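Local structure of transglutaminase elicitor (Phytophthora sojae, 3TW5) at residues F220-A226 / D328-W334; S128-S132 / W231-V235. The protein acts as a transglutaminase, probably joining glutamine side chains to lysine amines, and probably acts as an elicitor of plant innate immunity. The protein carries 1 engineered substitution. All coordinates share one frame; numbering follows the deposited sequence.

Contact 1: F220-A226 / D328-W334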
ATOM      1  N   PHE A 220      -4.971  -6.115   3.522  1.00 45.77           N
ATOM      2  CA  PHE A 220      -4.816  -4.732   3.980  1.00 45.98           C
ATOM      3  C   PHE A 220      -3.646  -4.008   3.315  1.00 46.38           C
ATOM      4  O   PHE A 220      -2.963  -4.567   2.457  1.00 46.42           O
ATOM      5  CB  PHE A 220      -4.681  -4.676   5.509  1.00 45.76           C
ATOM      6  CG  PHE A 220      -3.595  -5.559   6.067  1.00 45.52           C
ATOM      7  CD1 PHE A 220      -2.271  -5.134   6.089  1.00 45.33           C
ATOM      8  CD2 PHE A 220      -3.901  -6.812   6.586  1.00 45.37           C
ATOM      9  CE1 PHE A 220      -1.267  -5.950   6.608  1.00 45.13           C
ATOM     10  CE2 PHE A 220      -2.906  -7.629   7.111  1.00 45.09           C
ATOM     11  CZ  PHE A 220      -1.587  -7.199   7.119  1.00 45.05           C
ATOM     12  N   VAL A 221      -3.434  -2.757   3.719  1.00 47.08           N
ATOM     13  CA  VAL A 221      -2.326  -1.933   3.241  1.00 47.75           C
ATOM     14  C   VAL A 221      -1.373  -1.673   4.406  1.00 48.53           C
ATOM     15  O   VAL A 221      -1.813  -1.372   5.519  1.00 48.58           O
ATOM     16  CB  VAL A 221      -2.826  -0.584   2.669  1.00 47.50           C
ATOM     17  CG1 VAL A 221      -1.675   0.222   2.101  1.00 47.40           C
ATOM     18  CG2 VAL A 221      -3.881  -0.804   1.600  1.00 47.41           C
ATOM     19  N   ALA A 222      -0.072  -1.795   4.144  1.00 49.63           N
ATOM     20  CA  ALA A 222       0.948  -1.649   5.181  1.00 50.89           C
ATOM     21  C   ALA A 222       2.037  -0.654   4.802  1.00 51.79           C
ATOM     22  O   ALA A 222       2.370  -0.510   3.625  1.00 51.98           O
ATOM     23  CB  ALA A 222       1.564  -3.000   5.497  1.00 50.63           C
ATOM     24  N   ASP A 223       2.575   0.038   5.806  1.00 53.17           N
ATOM     25  CA  ASP A 223       3.793   0.825   5.640  1.00 54.59           C
ATOM     26  C   ASP A 223       4.965  -0.071   5.981  1.00 55.45           C
ATOM     27  O   ASP A 223       5.129  -0.473   7.129  1.00 55.76           O
ATOM     28  CB  ASP A 223       3.795   2.065   6.540  1.00 54.62           C
ATOM     29  CG  ASP A 223       5.070   2.904   6.393  1.00 55.01           C
ATOM     30  OD1 ASP A 223       5.859   2.671   5.448  1.00 55.00           O
ATOM     31  OD2 ASP A 223       5.283   3.809   7.230  1.00 55.34           O
ATOM     32  N   VAL A 224       5.783  -0.374   4.980  1.00 56.72           N
ATOM     33  CA  VAL A 224       6.837  -1.375   5.134  1.00 57.92           C
ATOM     34  C   VAL A 224       8.247  -0.792   5.275  1.00 58.74           C
ATOM     35  O   VAL A 224       9.219  -1.540   5.400  1.00 59.01           O
ATOM     36  CB  VAL A 224       6.801  -2.410   3.985  1.00 57.85           C
ATOM     37  CG1 VAL A 224       5.531  -3.243   4.064  1.00 57.87           C
ATOM     38  CG2 VAL A 224       6.922  -1.719   2.627  1.00 57.94           C
ATOM     39  N   THR A 225       8.356   0.535   5.265  1.00 59.92           N
ATOM     40  CA  THR A 225       9.662   1.194   5.396  1.00 60.97           C
ATOM     41  C   THR A 225      10.103   1.381   6.845  1.00 61.47           C
ATOM     42  O   THR A 225      11.267   1.126   7.174  1.00 61.75           O
ATOM     43  CB  THR A 225       9.719   2.557   4.665  1.00 61.01           C
ATOM     44  OG1 THR A 225       8.547   3.328   4.970  1.00 61.23           O
ATOM     45  CG2 THR A 225       9.827   2.347   3.161  1.00 61.23           C
ATOM     46  N   ALA A 226       9.174   1.830   7.697  1.00 62.11           N
ATOM     47  CA  ALA A 226       9.457   2.190   9.100  1.00 62.58           C
ATOM     48  C   ALA A 226      10.510   3.301   9.242  1.00 62.83           C
ATOM     49  O   ALA A 226      10.945   3.619  10.354  1.00 62.89           O
ATOM     50  CB  ALA A 226       9.847   0.953   9.929  1.00 62.55           C
ATOM     51  N   ASP A 328      12.786  -2.272  12.277  1.00 56.06           N
ATOM     52  CA  ASP A 328      12.291  -2.595  10.943  1.00 55.91           C
ATOM     53  C   ASP A 328      10.993  -3.409  10.977  1.00 55.62           C
ATOM     54  O   ASP A 328      10.990  -4.621  10.735  1.00 55.68           O
ATOM     55  CB  ASP A 328      13.378  -3.328  10.148  1.00 56.17           C
ATOM     56  CG  ASP A 328      13.030  -3.482   8.678  1.00 56.61           C
ATOM     57  OD1 ASP A 328      12.167  -2.729   8.169  1.00 57.21           O
ATOM     58  OD2 ASP A 328      13.632  -4.362   8.028  1.00 57.05           O
ATOM     59  N   HIS A 329       9.894  -2.721  11.275  1.00 55.14           N
ATOM     60  CA  HIS A 329       8.566  -3.330  11.316  1.00 54.65           C
ATOM     61  C   HIS A 329       7.506  -2.320  10.862  1.00 54.29           C
ATOM     62  O   HIS A 329       7.698  -1.113  11.034  1.00 54.42           O
ATOM     63  CB  HIS A 329       8.258  -3.865  12.722  1.00 54.67           C
ATOM     64  CG  HIS A 329       8.142  -2.802  13.771  1.00 54.78           C
ATOM     65  ND1 HIS A 329       6.941  -2.211  14.103  1.00 54.91           N
ATOM     66  CD2 HIS A 329       9.073  -2.231  14.571  1.00 54.92           C
ATOM     67  CE1 HIS A 329       7.140  -1.320  15.058  1.00 54.99           C
ATOM     68  NE2 HIS A 329       8.426  -1.312  15.360  1.00 54.93           N
ATOM     69  N   PRO A 330       6.389  -2.806  10.282  1.00 53.81           N
ATOM     70  CA  PRO A 330       5.343  -1.922   9.758  1.00 53.36           C
ATOM     71  C   PRO A 330       4.821  -0.914  10.782  1.00 52.94           C
ATOM     72  O   PRO A 330       4.568  -1.275  11.933  1.00 52.86           O
ATOM     73  CB  PRO A 330       4.231  -2.895   9.359  1.00 53.39           C
ATOM     74  CG  PRO A 330       4.933  -4.157   9.069  1.00 53.59           C
ATOM     75  CD  PRO A 330       6.052  -4.225  10.060  1.00 53.74           C
ATOM     76  N   ASP A 331       4.674   0.338  10.352  1.00 52.37           N
ATOM     77  CA  ASP A 331       4.192   1.410  11.222  1.00 51.84           C
ATOM     78  C   ASP A 331       2.688   1.321  11.470  1.00 51.23           C
ATOM     79  O   ASP A 331       2.227   1.550  12.591  1.00 51.20           O
ATOM     80  CB  ASP A 331       4.559   2.787  10.651  1.00 52.20           C
ATOM     81  CG  ASP A 331       5.970   3.227  11.028  1.00 52.71           C
ATOM     82  OD1 ASP A 331       6.415   2.940  12.163  1.00 53.30           O
ATOM     83  OD2 ASP A 331       6.635   3.876  10.190  1.00 53.25           O
ATOM     84  N   PHE A 332       1.934   0.989  10.424  1.00 50.35           N
ATOM     85  CA  PHE A 332       0.476   0.892  10.511  1.00 49.46           C
ATOM     86  C   PHE A 332      -0.125  -0.084   9.502  1.00 48.73           C
ATOM     87  O   PHE A 332       0.508  -0.433   8.506  1.00 48.61           O
ATOM     88  CB  PHE A 332      -0.171   2.276  10.358  1.00 49.69           C
ATOM     89  CG  PHE A 332       0.351   3.073   9.195  1.00 50.10           C
ATOM     90  CD1 PHE A 332      -0.056   2.789   7.892  1.00 50.48           C
ATOM     91  CD2 PHE A 332       1.237   4.125   9.403  1.00 50.43           C
ATOM     92  CE1 PHE A 332       0.423   3.532   6.811  1.00 50.65           C
ATOM     93  CE2 PHE A 332       1.722   4.875   8.329  1.00 50.77           C
ATOM     94  CZ  PHE A 332       1.311   4.578   7.030  1.00 50.69           C
ATOM     95  N   LEU A 333      -1.348  -0.524   9.786  1.00 47.79           N
ATOM     96  CA  LEU A 333      -2.125  -1.387   8.899  1.00 46.86           C
ATOM     97  C   LEU A 333      -3.495  -0.752   8.687  1.00 46.24           C
ATOM     98  O   LEU A 333      -4.141  -0.330   9.648  1.00 46.11           O
ATOM     99  CB  LEU A 333      -2.320  -2.770   9.531  1.00 47.02           C
ATOM    100  CG  LEU A 333      -1.307  -3.916   9.413  1.00 47.08           C
ATOM    101  CD1 LEU A 333       0.093  -3.547   9.876  1.00 47.09           C
ATOM    102  CD2 LEU A 333      -1.815  -5.119  10.197  1.00 47.06           C
ATOM    103  N   TRP A 334      -3.942  -0.681   7.437  1.00 45.30           N
ATOM    104  CA  TRP A 334      -5.284  -0.179   7.159  1.00 44.50           C
ATOM    105  C   TRP A 334      -5.988  -0.886   6.009  1.00 44.43           C
ATOM    106  O   TRP A 334      -5.345  -1.371   5.081  1.00 44.40           O
ATOM    107  CB  TRP A 334      -5.286   1.340   6.951  1.00 44.07           C
ATOM    108  CG  TRP A 334      -4.449   1.838   5.811  1.00 43.17           C
ATOM    109  CD1 TRP A 334      -3.106   2.079   5.824  1.00 42.85           C
ATOM    110  CD2 TRP A 334      -4.908   2.194   4.500  1.00 42.61           C
ATOM    111  NE1 TRP A 334      -2.697   2.550   4.601  1.00 42.43           N
ATOM    112  CE2 TRP A 334      -3.781   2.634   3.770  1.00 42.37           C
ATOM    113  CE3 TRP A 334      -6.160   2.182   3.871  1.00 42.37           C
ATOM    114  CZ2 TRP A 334      -3.868   3.054   2.439  1.00 42.19           C
ATOM    115  CZ3 TRP A 334      -6.246   2.603   2.547  1.00 42.25           C
ATOM    116  CH2 TRP A 334      -5.103   3.031   1.845  1.00 42.16           C
TER
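The rings of F220, W334 and F332 each carry an aliphatic carbon of the facing segment on one face. CD2 of L333 sits over the F220 ring, 3.9 Å from its centroid. CB of V221 covers the five-membered ring of W334, 3.7 Å from the centroid. CB of D223 lies over F332, 3.8 Å from the ring centroid. All three are CH-pi contacts, and each carbon is displaced from the centre of the ring toward its rim. CG of W334 stands between its own backbone N and carbonyl carbon (chi1 61°), which brings the indole alongside V221, both side chains pointing the same way. F174 meets the rings of both F332 and W334, and helix 202-215 packs on F220.

The two segments run antiparallel. V221 and W334 form a hydrogen-bonded pair: V221 N to W334 O is 2.7 Å, and W334 N to V221 O is 2.9 Å. A222 and L333 make the next, non-hydrogen-bonded pair, with their side chains on the sheet face opposite to V221 and W334. Beyond them the bonding weakens. D223 N to F332 O and D331 N to D223 O are both weak, at 3.4 Å. At D223 the chain turns: its OD1 accepts the N-H of T225 from above the carboxylate plane, an Asx turn, and also accepts from W231 N.

OD2 of D223 and OD2 of D331 are 3.3 Å apart, their carboxylate planes turned by 58°. As two carboxylates they would probably repel. Main-chain hydrogen bonds and CH-pi packing thus hold two acidic side chains close together, without a salt bridge between the segments.

Contact 2: S128-S132 / W231-V235. Engineered in segment 128-132: S128 (natural residue Cys).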
ATOM      1  N   SER A 128       0.969   6.335  -3.572  1.00 45.53           N
ATOM      2  CA  SER A 128       1.018   4.931  -3.153  1.00 44.61           C
ATOM      3  C   SER A 128      -0.160   4.590  -2.246  1.00 44.01           C
ATOM      4  O   SER A 128      -0.653   3.460  -2.253  1.00 43.73           O
ATOM      5  CB  SER A 128       2.335   4.626  -2.434  1.00 44.73           C
ATOM      6  OG  SER A 128       2.414   5.313  -1.196  1.00 44.48           O
ATOM      7  N   HIS A 129      -0.596   5.584  -1.474  1.00 43.15           N
ATOM      8  CA  HIS A 129      -1.759   5.477  -0.593  1.00 42.44           C
ATOM      9  C   HIS A 129      -3.057   5.298  -1.380  1.00 42.03           C
ATOM     10  O   HIS A 129      -4.064   4.848  -0.833  1.00 41.96           O
ATOM     11  CB  HIS A 129      -1.866   6.729   0.274  1.00 42.39           C
ATOM     12  CG  HIS A 129      -2.016   7.993  -0.514  1.00 42.36           C
ATOM     13  ND1 HIS A 129      -0.942   8.777  -0.874  1.00 42.29           N
ATOM     14  CD2 HIS A 129      -3.115   8.598  -1.027  1.00 42.21           C
ATOM     15  CE1 HIS A 129      -1.373   9.816  -1.569  1.00 42.25           C
ATOM     16  NE2 HIS A 129      -2.687   9.729  -1.677  1.00 42.07           N
ATOM     17  N   ALA A 130      -3.023   5.671  -2.657  1.00 41.42           N
ATOM     18  CA  ALA A 130      -4.184   5.587  -3.535  1.00 40.84           C
ATOM     19  C   ALA A 130      -4.157   4.335  -4.410  1.00 40.56           C
ATOM     20  O   ALA A 130      -5.199   3.718  -4.648  1.00 40.52           O
ATOM     21  CB  ALA A 130      -4.279   6.830  -4.391  1.00 40.88           C
ATOM     22  N   TRP A 131      -2.968   3.968  -4.888  1.00 40.03           N
ATOM     23  CA  TRP A 131      -2.786   2.766  -5.699  1.00 39.39           C
ATOM     24  C   TRP A 131      -3.093   1.489  -4.916  1.00 39.21           C
ATOM     25  O   TRP A 131      -3.777   0.594  -5.423  1.00 39.14           O
ATOM     26  CB  TRP A 131      -1.369   2.710  -6.282  1.00 39.37           C
ATOM     27  CG  TRP A 131      -0.875   1.311  -6.528  1.00 39.24           C
ATOM     28  CD1 TRP A 131      -1.371   0.410  -7.427  1.00 39.30           C
ATOM     29  CD2 TRP A 131       0.203   0.652  -5.856  1.00 39.24           C
ATOM     30  NE1 TRP A 131      -0.673  -0.768  -7.355  1.00 39.13           N
ATOM     31  CE2 TRP A 131       0.302  -0.648  -6.400  1.00 39.26           C
ATOM     32  CE3 TRP A 131       1.099   1.033  -4.848  1.00 39.39           C
ATOM     33  CZ2 TRP A 131       1.262  -1.572  -5.971  1.00 39.29           C
ATOM     34  CZ3 TRP A 131       2.055   0.114  -4.420  1.00 39.42           C
ATOM     35  CH2 TRP A 131       2.129  -1.172  -4.984  1.00 39.37           C
ATOM     36  N   SER A 132      -2.585   1.413  -3.686  1.00 38.79           N
ATOM     37  CA  SER A 132      -2.728   0.219  -2.849  1.00 38.46           C
ATOM     38  C   SER A 132      -4.179  -0.249  -2.666  1.00 38.23           C
ATOM     39  O   SER A 132      -4.482  -1.410  -2.942  1.00 38.19           O
ATOM     40  CB  SER A 132      -2.047   0.419  -1.495  1.00 38.42           C
ATOM     41  OG  SER A 132      -0.703   0.827  -1.661  1.00 38.69           O
ATOM     42  N   TRP A 231       5.462   4.801   2.997  1.00 58.47           N
ATOM     43  CA  TRP A 231       5.241   3.957   1.824  1.00 57.45           C
ATOM     44  C   TRP A 231       4.061   3.025   2.033  1.00 56.33           C
ATOM     45  O   TRP A 231       3.974   2.350   3.054  1.00 56.33           O
ATOM     46  CB  TRP A 231       6.491   3.138   1.488  1.00 58.02           C
ATOM     47  CG  TRP A 231       7.437   3.837   0.562  1.00 59.06           C
ATOM     48  CD1 TRP A 231       8.708   4.260   0.847  1.00 59.62           C
ATOM     49  CD2 TRP A 231       7.189   4.207  -0.803  1.00 59.65           C
ATOM     50  NE1 TRP A 231       9.270   4.862  -0.257  1.00 60.01           N
ATOM     51  CE2 TRP A 231       8.358   4.846  -1.282  1.00 60.05           C
ATOM     52  CE3 TRP A 231       6.096   4.061  -1.668  1.00 59.59           C
ATOM     53  CZ2 TRP A 231       8.463   5.338  -2.588  1.00 60.01           C
ATOM     54  CZ3 TRP A 231       6.201   4.551  -2.961  1.00 59.85           C
ATOM     55  CH2 TRP A 231       7.377   5.181  -3.409  1.00 59.89           C
ATOM     56  N   ASN A 232       3.155   2.993   1.062  1.00 54.77           N
ATOM     57  CA  ASN A 232       1.996   2.111   1.118  1.00 53.11           C
ATOM     58  C   ASN A 232       2.083   1.007   0.080  1.00 52.07           C
ATOM     59  O   ASN A 232       2.340   1.269  -1.095  1.00 51.85           O
ATOM     60  CB  ASN A 232       0.699   2.900   0.932  1.00 53.29           C
ATOM     61  CG  ASN A 232       0.399   3.816   2.098  1.00 53.02           C
ATOM     62  OD1 ASN A 232      -0.388   3.477   2.977  1.00 53.09           O
ATOM     63  ND2 ASN A 232       1.027   4.985   2.111  1.00 53.08           N
ATOM     64  N   GLN A 233       1.880  -0.228   0.529  1.00 50.61           N
ATOM     65  CA  GLN A 233       1.883  -1.395  -0.351  1.00 49.23           C
ATOM     66  C   GLN A 233       0.693  -2.282   0.002  1.00 48.28           C
ATOM     67  O   GLN A 233       0.410  -2.485   1.183  1.00 48.22           O
ATOM     68  CB  GLN A 233       3.178  -2.207  -0.196  1.00 49.29           C
ATOM     69  CG  GLN A 233       4.475  -1.405  -0.029  1.00 49.12           C
ATOM     70  CD  GLN A 233       4.955  -0.751  -1.310  1.00 49.02           C
ATOM     71  OE1 GLN A 233       4.713  -1.247  -2.409  1.00 48.98           O
ATOM     72  NE2 GLN A 233       5.649   0.373  -1.172  1.00 49.22           N
ATOM     73  N   PRO A 234      -0.009  -2.815  -1.016  1.00 47.28           N
ATOM     74  CA  PRO A 234      -1.079  -3.772  -0.741  1.00 46.55           C
ATOM     75  C   PRO A 234      -0.504  -5.153  -0.429  1.00 45.91           C
ATOM     76  O   PRO A 234       0.370  -5.639  -1.151  1.00 45.91           O
ATOM     77  CB  PRO A 234      -1.868  -3.797  -2.049  1.00 46.52           C
ATOM     78  CG  PRO A 234      -0.872  -3.467  -3.095  1.00 46.68           C
ATOM     79  CD  PRO A 234       0.134  -2.546  -2.459  1.00 47.19           C
ATOM     80  N   VAL A 235      -0.984  -5.771   0.647  1.00 45.01           N
ATOM     81  CA  VAL A 235      -0.472  -7.072   1.079  1.00 44.14           C
ATOM     82  C   VAL A 235      -1.081  -8.212   0.257  1.00 43.75           C
ATOM     83  O   VAL A 235      -2.278  -8.211  -0.033  1.00 43.57           O
ATOM     84  CB  VAL A 235      -0.683  -7.288   2.605  1.00 44.11           C
ATOM     85  CG1 VAL A 235      -0.334  -8.710   3.022  1.00 43.82           C
ATOM     86  CG2 VAL A 235       0.151  -6.294   3.395  1.00 43.81           C
TER
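W131 and P234 form the tightly packed part. The pyrrolidine crosses the indole at about a right angle. Its CD lies over the six-membered ring, 3.9 Å from the centroid, in a CH-pi contact. CG of W131 is turned away from the backbone N (chi1 152°), which carries the indole from the flank of the helix over to the strand. The W37 ring meets the indole, and W37 O accepts a bond from NE1.

S132 faces the strand. Its OG donates to S128 O at 2.7 Å, while its backbone N reaches the same oxygen from the opposite face of the carbonyl plane. The hydroxyl is thus turned back onto the helix, with CB of N232 3.6 Å from OG.

The S128 end is held more loosely. S128 is an engineered residue, cysteine in nature. The bond from N232 N to OG of S128 is weak, at 3.3 Å, and CB of S128 lies 3.9 Å from CE3 of W231. H129 marks the solvent side: CB approaches ND2 of N232, but the imidazole leads away and bonds to D166.

A cysteine position at the start of a helix packed against an antiparallel sheet is consistent with the papain-like fold of peptidase clan CA, where that position holds the nucleophile.

Contact 1 and contact 2 lie side by side, their centres about 10 Å apart. Strand 221-223 runs between strands 333-336 and 232-246 and so belongs to both neighbourhoods. F220 O and V235 N, 2.9 Å apart, probably form a hydrogen bond. A222 and Q233 are also joined through their backbones. A second probable bond links W334 NE1 to N232 OD1 at 3.0 Å. Helix 128-137 lies over the face with V221 and W334, and CH2 of W334 packs 3.4 Å from H129 O. The sheet of contact 1 thus backs the helix that carries engineered S128, the probable active-site position.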